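Nigritoxine (Vibrio nigripulchritudo, PDB 5M41) acts as a bacterial protein toxin against crustaceans and insects. Local coordinates at residues F531-N534 and N535-K539; F550-R553 and L554-D558; A44-E47 and V48-I52; L177-I180 and L181-L185. All coordinates share one frame; numbering follows the deposited sequence.

How the contacts relate
From the N terminus the chain first passes contact 3, within helix 34-54, and then contact 4, in the opening turns of helix 177-191. These two helices pack together: Ile45 CD1 lies 3.7 Å from Leu177 CD2 and 3.8 Å from Leu181 CD1. On the opposite side of the chain's centre, contact 1 turns the hairpin of strands 523-532 and 538-542, and contact 2 follows in helix 546-555, with centres about 26 Å apart. Only contact 1 closes a hairpin loop; the others are made within helices or at a helix end. All four come in series, none nested or crossing, and contacts 1 and 4 lie about 85 Å apart between centres.

Contact 1: F531-N534 and N535-K539; sequences FLDN and NGQTK
Phe531 and Lys539 face each other as an antiparallel hydrogen-bonded pair, with Lys539 N 2.7 Å from Phe531 O, and a type I turn from Asp533 to Gly536 carries the chain between the strands. Gly536, at a positive phi of 78°, and the bond from Asp533 N to Gln537 O make this a type I turn with a G1 beta bulge. The Asp533 carboxylate holds the turn through its OD1. With CG lodged between backbone N and carbonyl carbon (chi1 67°), OD1 accepts Asn535 N at 2.9 Å and Gln537 N at 3.0 Å, the two donors arriving from opposite faces of the carboxylate; the first of these bonds is an Asx turn. The other oxygen, OD2, comes 3.2 Å from Lys539 CE but 4.0 Å from its NZ, too far for a salt bridge. Lys539 CB sits over one face of the Phe531 ring, off-centre, in a CH-pi contact 3.8 Å from the centroid. Leu532 and Thr538 pair at the non-hydrogen-bonded position, where Leu532 CD2 meets Thr538 OG1 loosely. The exposed tip joins the last two strands of a four-stranded antiparallel sheet; strand 538-542 is outermost and supplies Arg541, which makes a cation-pi contact with Phe531.

Contact 2: F550-R553 and L554-D558; sequences FDFR and LQHKD
His556 lies one turn beyond Phe552, and its side chain crosses that of Phe552 at about a right angle. CB sits over one face of the Phe552 ring, towards the rim, and 3.6 Å from Phe552 O. With CG beside the backbone N (chi1 -66°), the imidazole is carried back along the helix, so that CG comes 3.9 Å from Phe552 CE1 and CD2 closes on the same carbon at 3.5 Å. The two rings are inclined at 32°, an oblique pairing. At the tip the bond from NE2 to Val497 O is the firm one, with weak bonds from NE2 to Gln555 OE1 and between ND1 and Asp559. Round the helix, Leu554 rests against the other phenylalanine of the segment: its CG is placed over the rim of one face of Phe550, and CD1 touches Phe550 CE2 at 3.6 Å. Asp551 and Gln555 direct their polar ends to Tyr498 and to Ile499 O on strand 496-500. Arg553 forms a salt bridge with Glu549. The backbone bond from His556 N to Phe552 O, 2.8 Å, belongs to the last turn, since His556 is the first residue to leave helical angles. Lys557 N then reaches Leu554 O at 3.2 Å. This is the C-terminal end of a helix packed against the edge strand of an antiparallel sheet.

Contact 3: A44-E47 and V48-I52; sequences AIIE and VLSQI
Ile45 and Leu49 run alongside one another in a common direction on the closely packed flank of the helix. Ile45 CG2, anti to its own backbone N, is 4.0 Å from Leu49 CD1, and Leu49 CG rests 3.4 Å from Ile45 O. That same oxygen takes the Leu49 N-H in an almost straight bond of 2.8 Å. Next to this pair Val48 sets CG2 3.5 Å from Ala44 O, one turn back. Ile45 and Val48 also reach Leu103, and Ile46 and Leu49 meet Tyr64 of helix 62-67. The Ile45-Leu49 and Ala44-Val48 pairs are i to i+4 contacts of a regular alpha helix, 34-54, wedged between helices 62-67 and 206-215. Ser50 bends its hydroxyl back to the backbone: OG stands 3.0 Å from Ile46 O, which already accepts Ser50 N at 2.9 Å, and a weak bond links OG to Tyr64 OH as well. By contrast, the partly exposed flank is looser. Glu47 and Gln51 are joined by the backbone bond from Gln51 N to Glu47 O, and their side chains do not touch each other. The Glu47 chain, kinked at chi2 (60°), swings its carboxylate towards a long, weak ion pair with Arg216, whereas the extended Gln51 runs out to Pro109 and Tyr110.

Contact 4: L177-I180 and L181-L185; sequences LSKI and LVERL
Lys179 leaves the helix with CG opposite its backbone N (chi1 176°), runs nearly straight, and turns only at the last bond (chi4 -60°), while Glu183 starts beside its own N (chi1 -73°) and then extends back along the helix. These torsions bring Lys179 NZ to Glu183 OE2 at 2.7 Å, a hydrogen-bonded salt bridge in which NZ meets OE2 on the syn side and somewhat out of the carboxylate plane. The ammonium probably stabilises the negative charge of the carboxylate, to which Lys34 adds a long, weak ion pair. The other oxygen, OE1, takes no part in the bridge and lies 3.6 Å from the CD1 methyl of Ile180, crossing at a slant. Such an i to i+4 lysine-glutamate pair on the more exposed flank of an alpha helix spans a single turn, here at the start of helix 177-191. One turn of the buried flank is spanned by Leu177 and Leu181: Leu177 CG is 3.8 Å from Leu181 CD1, and Leu181 CG sits 3.6 Å from Leu177 O, which also accepts Leu181 N at 3.0 Å. Leu181 goes on to touch Leu103, and Leu177 meets Ile172 of strand 170-173. Val182, whose CG2 is 3.4 Å from Ser178 O, packs on Gln37 of helix 34-54. Arg184 N binds Ile180 O at 2.8 Å, but its guanidinium heads elsewhere, to a salt bridge with Glu135 and a hydrogen bond to Thr84. Further along, the helix carries Val189, which with Glu192 and Asp195 forms the magnesium site; the Arg184 side chain stays about 12 Å from the ion.

Contact 1: F531-N534 and N535-K539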
loop_
_atom_site.group_PDB
_atom_site.type_symbol
_atom_site.label_atom_id
_atom_site.label_comp_id
_atom_site.label_asym_id
_atom_site.label_seq_id
_atom_site.Cartn_x
_atom_site.Cartn_y
_atom_site.Cartn_z
ATOM N N PHE A 531 15.341 35.639 8.764
ATOM C CA PHE A 531 16.628 35.117 9.270
ATOM C C PHE A 531 17.627 36.276 9.474
ATOM O O PHE A 531 17.437 37.377 8.933
ATOM C CB PHE A 531 17.197 34.049 8.316
ATOM C CG PHE A 531 17.604 34.596 6.971
ATOM C CD1 PHE A 531 18.957 34.857 6.689
ATOM C CD2 PHE A 531 16.640 34.880 5.994
ATOM C CE1 PHE A 531 19.337 35.378 5.461
ATOM C CE2 PHE A 531 17.013 35.399 4.759
ATOM C CZ PHE A 531 18.363 35.647 4.491
ATOM N N LEU A 532 18.660 36.039 10.283
ATOM C CA LEU A 532 19.683 37.050 10.584
ATOM C C LEU A 532 20.870 36.886 9.640
ATOM O O LEU A 532 21.323 35.780 9.421
ATOM C CB LEU A 532 20.169 36.930 12.040
ATOM C CG LEU A 532 19.216 37.207 13.214
ATOM C CD1 LEU A 532 19.965 37.085 14.537
ATOM C CD2 LEU A 532 18.518 38.564 13.119
ATOM N N ASP A 533 21.344 37.983 9.057
ATOM C CA ASP A 533 22.579 37.929 8.267
ATOM C C ASP A 533 23.797 38.079 9.215
ATOM O O ASP A 533 23.630 38.127 10.452
ATOM C CB ASP A 533 22.562 38.980 7.132
ATOM C CG ASP A 533 22.597 40.419 7.639
ATOM O OD1 ASP A 533 22.924 40.668 8.824
ATOM O OD2 ASP A 533 22.273 41.328 6.846
ATOM N N ASN A 534 24.999 38.163 8.635
ATOM C CA ASN A 534 26.261 38.267 9.383
ATOM C C ASN A 534 26.314 39.437 10.362
ATOM O O ASN A 534 27.054 39.390 11.353
ATOM C CB ASN A 534 27.441 38.419 8.419
ATOM C CG ASN A 534 27.881 37.106 7.827
ATOM O OD1 ASN A 534 27.558 36.029 8.341
ATOM N ND2 ASN A 534 28.643 37.183 6.742
ATOM N N ASN A 535 25.537 40.474 10.061
ATOM C CA ASN A 535 25.529 41.695 10.830
ATOM C C ASN A 535 24.363 41.864 11.807
ATOM O O ASN A 535 24.198 42.942 12.403
ATOM C CB ASN A 535 25.602 42.891 9.875
ATOM C CG ASN A 535 26.853 42.867 9.021
ATOM O OD1 ASN A 535 26.776 42.952 7.795
ATOM N ND2 ASN A 535 28.010 42.721 9.660
ATOM N N GLY A 536 23.569 40.812 11.974
ATOM C CA GLY A 536 22.401 40.851 12.843
ATOM C C GLY A 536 21.186 41.555 12.261
ATOM O O GLY A 536 20.244 41.848 12.988
ATOM N N GLN A 537 21.194 41.840 10.961
ATOM C CA GLN A 537 20.042 42.465 10.306
ATOM C C GLN A 537 19.016 41.368 9.967
ATOM O O GLN A 537 19.388 40.277 9.564
ATOM C CB GLN A 537 20.458 43.203 9.020
ATOM C CG GLN A 537 21.626 44.185 9.152
ATOM C CD GLN A 537 21.224 45.494 9.796
ATOM O OE1 GLN A 537 20.095 45.950 9.638
ATOM N NE2 GLN A 537 22.144 46.106 10.523
ATOM N N THR A 538 17.731 41.662 10.133
ATOM C CA THR A 538 16.702 40.703 9.750
ATOM C C THR A 538 16.510 40.761 8.249
ATOM O O THR A 538 16.268 41.820 7.693
ATOM C CB THR A 538 15.370 40.944 10.477
ATOM O OG1 THR A 538 15.577 40.802 11.882
ATOM C CG2 THR A 538 14.303 39.907 10.031
ATOM N N LYS A 539 16.675 39.616 7.604
ATOM C CA LYS A 539 16.434 39.452 6.176
ATOM C C LYS A 539 15.266 38.464 5.971
ATOM O O LYS A 539 14.833 37.801 6.916
ATOM C CB LYS A 539 17.690 38.900 5.494
ATOM C CG LYS A 539 18.948 39.771 5.603
ATOM C CD LYS A 539 18.899 40.911 4.602
ATOM C CE LYS A 539 20.270 41.549 4.423
ATOM N NZ LYS A 539 20.149 42.902 3.805
#

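Contact 2: F550-R553 and L554-D558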
loop_
_atom_site.group_PDB
_atom_site.type_symbol
_atom_site.label_atom_id
_atom_site.label_comp_id
_atom_site.label_asym_id
_atom_site.label_seq_id
_atom_site.Cartn_x
_atom_site.Cartn_y
_atom_site.Cartn_z
ATOM N N PHE A 550 3.343 24.250 0.603
ATOM C CA PHE A 550 2.165 23.373 0.685
ATOM C C PHE A 550 2.104 22.723 2.071
ATOM O O PHE A 550 1.067 22.734 2.718
ATOM C CB PHE A 550 2.184 22.314 -0.437
ATOM C CG PHE A 550 1.005 21.363 -0.411
ATOM C CD1 PHE A 550 -0.215 21.728 -0.961
ATOM C CD2 PHE A 550 1.132 20.094 0.157
ATOM C CE1 PHE A 550 -1.289 20.846 -0.963
ATOM C CE2 PHE A 550 0.061 19.210 0.161
ATOM C CZ PHE A 550 -1.154 19.593 -0.398
ATOM N N ASP A 551 3.231 22.183 2.529
ATOM C CA ASP A 551 3.290 21.558 3.843
ATOM C C ASP A 551 3.037 22.611 4.952
ATOM O O ASP A 551 2.274 22.371 5.901
ATOM C CB ASP A 551 4.638 20.845 4.006
ATOM C CG ASP A 551 4.812 20.206 5.368
ATOM O OD1 ASP A 551 4.028 19.313 5.740
ATOM O OD2 ASP A 551 5.755 20.588 6.081
ATOM N N PHE A 552 3.647 23.791 4.821
ATOM C CA PHE A 552 3.372 24.853 5.786
ATOM C C PHE A 552 1.884 25.183 5.836
ATOM O O PHE A 552 1.301 25.328 6.917
ATOM C CB PHE A 552 4.164 26.121 5.487
ATOM C CG PHE A 552 3.679 27.321 6.256
ATOM C CD1 PHE A 552 4.076 27.521 7.570
ATOM C CD2 PHE A 552 2.825 28.243 5.669
ATOM C CE1 PHE A 552 3.629 28.617 8.290
ATOM C CE2 PHE A 552 2.364 29.346 6.378
ATOM C CZ PHE A 552 2.772 29.534 7.693
ATOM N N ARG A 553 1.278 25.294 4.659
ATOM C CA ARG A 553 -0.128 25.678 4.565
ATOM C C ARG A 553 -1.053 24.644 5.181
ATOM O O ARG A 553 -2.085 25.006 5.726
ATOM C CB ARG A 553 -0.521 25.970 3.124
ATOM C CG ARG A 553 -0.075 27.340 2.631
ATOM C CD ARG A 553 -0.523 27.523 1.196
ATOM N NE ARG A 553 -0.247 28.847 0.654
ATOM C CZ ARG A 553 -0.988 29.936 0.862
ATOM N NH1 ARG A 553 -2.069 29.908 1.652
ATOM N NH2 ARG A 553 -0.631 31.077 0.283
ATOM N N LEU A 554 -0.682 23.366 5.082
ATOM C CA LEU A 554 -1.408 22.286 5.756
ATOM C C LEU A 554 -1.194 22.344 7.274
ATOM O O LEU A 554 -2.144 22.262 8.043
ATOM C CB LEU A 554 -0.973 20.900 5.240
ATOM C CG LEU A 554 -1.508 20.347 3.898
ATOM C CD1 LEU A 554 -0.919 18.958 3.659
ATOM C CD2 LEU A 554 -3.029 20.287 3.871
ATOM N N GLN A 555 0.063 22.465 7.690
ATOM C CA GLN A 555 0.415 22.511 9.113
ATOM C C GLN A 555 -0.281 23.690 9.806
ATOM O O GLN A 555 -0.756 23.558 10.925
ATOM C CB GLN A 555 1.934 22.623 9.249
ATOM C CG GLN A 555 2.500 22.285 10.622
ATOM C CD GLN A 555 4.000 22.480 10.667
ATOM O OE1 GLN A 555 4.481 23.502 11.147
ATOM N NE2 GLN A 555 4.742 21.525 10.122
ATOM N N HIS A 556 -0.381 24.822 9.118
ATOM C CA HIS A 556 -1.081 26.006 9.643
ATOM C C HIS A 556 -2.357 26.335 8.916
ATOM O O HIS A 556 -2.719 27.524 8.712
ATOM C CB HIS A 556 -0.111 27.171 9.696
ATOM C CG HIS A 556 0.993 26.944 10.680
ATOM N ND1 HIS A 556 0.858 27.237 11.978
ATOM C CD2 HIS A 556 2.235 26.334 10.537
ATOM C CE1 HIS A 556 1.986 26.872 12.640
ATOM N NE2 HIS A 556 2.824 26.325 11.754
ATOM N N LYS A 557 -3.086 25.272 8.570
ATOM C CA LYS A 557 -4.276 25.385 7.698
ATOM C C LYS A 557 -5.408 26.237 8.256
ATOM O O LYS A 557 -6.203 26.757 7.490
ATOM C CB LYS A 557 -4.818 23.998 7.307
ATOM C CG LYS A 557 -5.254 23.141 8.486
ATOM C CD LYS A 557 -6.005 21.930 7.948
ATOM C CE LYS A 557 -6.635 21.125 9.068
ATOM N NZ LYS A 557 -7.428 20.000 8.482
ATOM N N ASP A 558 -5.464 26.386 9.581
ATOM C CA ASP A 558 -6.536 27.138 10.252
ATOM C C ASP A 558 -6.314 28.646 10.393
ATOM O O ASP A 558 -7.241 29.367 10.748
ATOM C CB ASP A 558 -6.794 26.549 11.646
ATOM C CG ASP A 558 -7.131 25.066 11.604
ATOM O OD1 ASP A 558 -8.016 24.678 10.810
ATOM O OD2 ASP A 558 -6.513 24.288 12.367
#

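Contact 3: A44-E47 and V48-I52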
loop_
_atom_site.group_PDB
_atom_site.type_symbol
_atom_site.label_atom_id
_atom_site.label_comp_id
_atom_site.label_asym_id
_atom_site.label_seq_id
_atom_site.Cartn_x
_atom_site.Cartn_y
_atom_site.Cartn_z
ATOM N N ALA A 44 7.483 -35.317 -8.300
ATOM C CA ALA A 44 8.764 -35.735 -7.718
ATOM C C ALA A 44 9.307 -37.036 -8.347
ATOM O O ALA A 44 10.499 -37.128 -8.695
ATOM C CB ALA A 44 8.654 -35.890 -6.201
ATOM N N ILE A 45 8.440 -38.037 -8.465
ATOM C CA ILE A 45 8.799 -39.301 -9.112
ATOM C C ILE A 45 9.261 -39.052 -10.551
ATOM O O ILE A 45 10.336 -39.527 -10.958
ATOM C CB ILE A 45 7.639 -40.309 -9.104
ATOM C CG1 ILE A 45 7.294 -40.704 -7.668
ATOM C CG2 ILE A 45 8.024 -41.589 -9.856
ATOM C CD1 ILE A 45 5.922 -41.364 -7.552
ATOM N N ILE A 46 8.449 -38.315 -11.313
ATOM C CA ILE A 46 8.805 -37.928 -12.682
ATOM C C ILE A 46 10.201 -37.303 -12.739
ATOM O O ILE A 46 11.012 -37.678 -13.585
ATOM C CB ILE A 46 7.779 -36.968 -13.313
ATOM C CG1 ILE A 46 6.486 -37.726 -13.667
ATOM C CG2 ILE A 46 8.347 -36.371 -14.596
ATOM C CD1 ILE A 46 5.246 -36.840 -13.802
ATOM N N GLU A 47 10.496 -36.374 -11.833
ATOM C CA GLU A 47 11.816 -35.780 -11.816
ATOM C C GLU A 47 12.914 -36.837 -11.648
ATOM O O GLU A 47 13.939 -36.794 -12.339
ATOM C CB GLU A 47 11.920 -34.671 -10.770
ATOM C CG GLU A 47 13.295 -34.033 -10.608
ATOM C CD GLU A 47 13.838 -33.362 -11.875
ATOM O OE1 GLU A 47 13.081 -33.093 -12.836
ATOM O OE2 GLU A 47 15.050 -33.095 -11.902
ATOM N N VAL A 48 12.714 -37.783 -10.736
ATOM C CA VAL A 48 13.757 -38.762 -10.436
ATOM C C VAL A 48 13.906 -39.756 -11.599
ATOM O O VAL A 48 15.023 -40.105 -11.979
ATOM C CB VAL A 48 13.550 -39.437 -9.055
ATOM C CG1 VAL A 48 14.549 -40.563 -8.818
ATOM C CG2 VAL A 48 13.644 -38.389 -7.951
ATOM N N LEU A 49 12.787 -40.178 -12.184
ATOM C CA LEU A 49 12.853 -40.979 -13.398
ATOM C C LEU A 49 13.622 -40.266 -14.524
ATOM O O LEU A 49 14.429 -40.919 -15.182
ATOM C CB LEU A 49 11.473 -41.423 -13.883
ATOM C CG LEU A 49 10.614 -42.247 -12.926
ATOM C CD1 LEU A 49 9.271 -42.522 -13.576
ATOM C CD2 LEU A 49 11.293 -43.559 -12.535
ATOM N N SER A 50 13.406 -38.957 -14.736
ATOM C CA SER A 50 14.169 -38.210 -15.754
ATOM C C SER A 50 15.666 -38.285 -15.481
ATOM O O SER A 50 16.472 -38.454 -16.399
ATOM C CB SER A 50 13.769 -36.732 -15.827
ATOM O OG SER A 50 12.381 -36.616 -16.074
ATOM N N GLN A 51 16.035 -38.161 -14.214
ATOM C CA GLN A 51 17.434 -38.232 -13.846
ATOM C C GLN A 51 18.004 -39.639 -14.086
ATOM O O GLN A 51 19.114 -39.788 -14.618
ATOM C CB GLN A 51 17.659 -37.732 -12.421
ATOM C CG GLN A 51 19.134 -37.638 -12.054
ATOM C CD GLN A 51 19.375 -37.112 -10.647
ATOM O OE1 GLN A 51 20.513 -37.111 -10.162
ATOM N NE2 GLN A 51 18.314 -36.675 -9.983
ATOM N N ILE A 52 17.229 -40.663 -13.734
ATOM C CA ILE A 52 17.635 -42.047 -13.988
ATOM C C ILE A 52 17.821 -42.266 -15.494
ATOM O O ILE A 52 18.815 -42.859 -15.927
ATOM C CB ILE A 52 16.626 -43.081 -13.429
ATOM C CG1 ILE A 52 16.642 -43.092 -11.899
ATOM C CG2 ILE A 52 16.951 -44.481 -13.952
ATOM C CD1 ILE A 52 15.435 -43.770 -11.283
#

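Contact 4: L177-I180 and L181-L185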
loop_
_atom_site.group_PDB
_atom_site.type_symbol
_atom_site.label_atom_id
_atom_site.label_comp_id
_atom_site.label_asym_id
_atom_site.label_seq_id
_atom_site.Cartn_x
_atom_site.Cartn_y
_atom_site.Cartn_z
ATOM N N LEU A 177 1.511 -45.722 -7.237
ATOM C CA LEU A 177 2.610 -45.389 -6.336
ATOM C C LEU A 177 2.400 -44.068 -5.591
ATOM O O LEU A 177 2.605 -44.006 -4.377
ATOM C CB LEU A 177 3.948 -45.403 -7.079
ATOM C CG LEU A 177 5.232 -45.043 -6.319
ATOM C CD1 LEU A 177 5.469 -45.952 -5.091
ATOM C CD2 LEU A 177 6.434 -45.041 -7.255
ATOM N N SER A 178 2.018 -43.010 -6.303
ATOM C CA SER A 178 1.971 -41.713 -5.641
ATOM C C SER A 178 0.917 -41.708 -4.537
ATOM O O SER A 178 1.106 -41.083 -3.517
ATOM C CB SER A 178 1.803 -40.571 -6.655
ATOM O OG SER A 178 0.517 -40.619 -7.263
ATOM N N LYS A 179 -0.153 -42.483 -4.706
ATOM C CA LYS A 179 -1.194 -42.590 -3.690
ATOM C C LYS A 179 -0.605 -43.256 -2.437
ATOM O O LYS A 179 -0.816 -42.785 -1.322
ATOM C CB LYS A 179 -2.360 -43.433 -4.231
ATOM C CG LYS A 179 -3.499 -43.712 -3.246
ATOM C CD LYS A 179 -4.803 -43.990 -4.017
ATOM C CE LYS A 179 -6.067 -43.777 -3.186
ATOM N NZ LYS A 179 -6.109 -44.658 -1.988
ATOM N N ILE A 180 0.115 -44.360 -2.634
ATOM C CA ILE A 180 0.677 -45.118 -1.513
ATOM C C ILE A 180 1.672 -44.246 -0.758
ATOM O O ILE A 180 1.733 -44.312 0.464
ATOM C CB ILE A 180 1.350 -46.467 -1.942
ATOM C CG1 ILE A 180 0.385 -47.426 -2.684
ATOM C CG2 ILE A 180 1.967 -47.218 -0.738
ATOM C CD1 ILE A 180 -0.964 -47.593 -2.038
ATOM N N LEU A 181 2.476 -43.464 -1.479
ATOM C CA LEU A 181 3.454 -42.559 -0.825
ATOM C C LEU A 181 2.792 -41.493 0.031
ATOM O O LEU A 181 3.264 -41.185 1.132
ATOM C CB LEU A 181 4.371 -41.897 -1.863
ATOM C CG LEU A 181 5.421 -42.822 -2.497
ATOM C CD1 LEU A 181 5.862 -42.269 -3.848
ATOM C CD2 LEU A 181 6.633 -43.011 -1.593
ATOM N N VAL A 182 1.716 -40.919 -0.481
ATOM C CA VAL A 182 0.906 -39.953 0.297
ATOM C C VAL A 182 0.374 -40.626 1.553
ATOM O O VAL A 182 0.483 -40.061 2.656
ATOM C CB VAL A 182 -0.258 -39.387 -0.545
ATOM C CG1 VAL A 182 -1.318 -38.682 0.329
ATOM C CG2 VAL A 182 0.307 -38.428 -1.598
ATOM N N GLU A 183 -0.164 -41.841 1.402
ATOM C CA GLU A 183 -0.746 -42.519 2.571
ATOM C C GLU A 183 0.361 -42.905 3.551
ATOM O O GLU A 183 0.147 -42.879 4.742
ATOM C CB GLU A 183 -1.593 -43.746 2.148
ATOM C CG GLU A 183 -2.925 -43.336 1.508
ATOM C CD GLU A 183 -3.530 -44.382 0.562
ATOM O OE1 GLU A 183 -2.813 -45.238 -0.001
ATOM O OE2 GLU A 183 -4.748 -44.305 0.324
ATOM N N ARG A 184 1.537 -43.271 3.045
ATOM C CA ARG A 184 2.677 -43.571 3.932
ATOM C C ARG A 184 3.127 -42.354 4.750
ATOM O O ARG A 184 3.365 -42.459 5.944
ATOM C CB ARG A 184 3.848 -44.201 3.129
ATOM C CG ARG A 184 5.177 -44.242 3.880
ATOM C CD ARG A 184 5.148 -45.129 5.121
ATOM N NE ARG A 184 6.265 -44.780 5.981
ATOM C CZ ARG A 184 6.670 -45.476 7.031
ATOM N NH1 ARG A 184 6.035 -46.585 7.404
ATOM N NH2 ARG A 184 7.707 -45.030 7.731
ATOM N N LEU A 185 3.220 -41.189 4.115
ATOM C CA LEU A 185 3.613 -39.977 4.821
ATOM C C LEU A 185 2.560 -39.626 5.896
ATOM O O LEU A 185 2.897 -39.285 7.031
ATOM C CB LEU A 185 3.838 -38.828 3.812
ATOM C CG LEU A 185 4.134 -37.433 4.375
ATOM C CD1 LEU A 185 5.389 -37.519 5.260
ATOM C CD2 LEU A 185 4.286 -36.365 3.283
#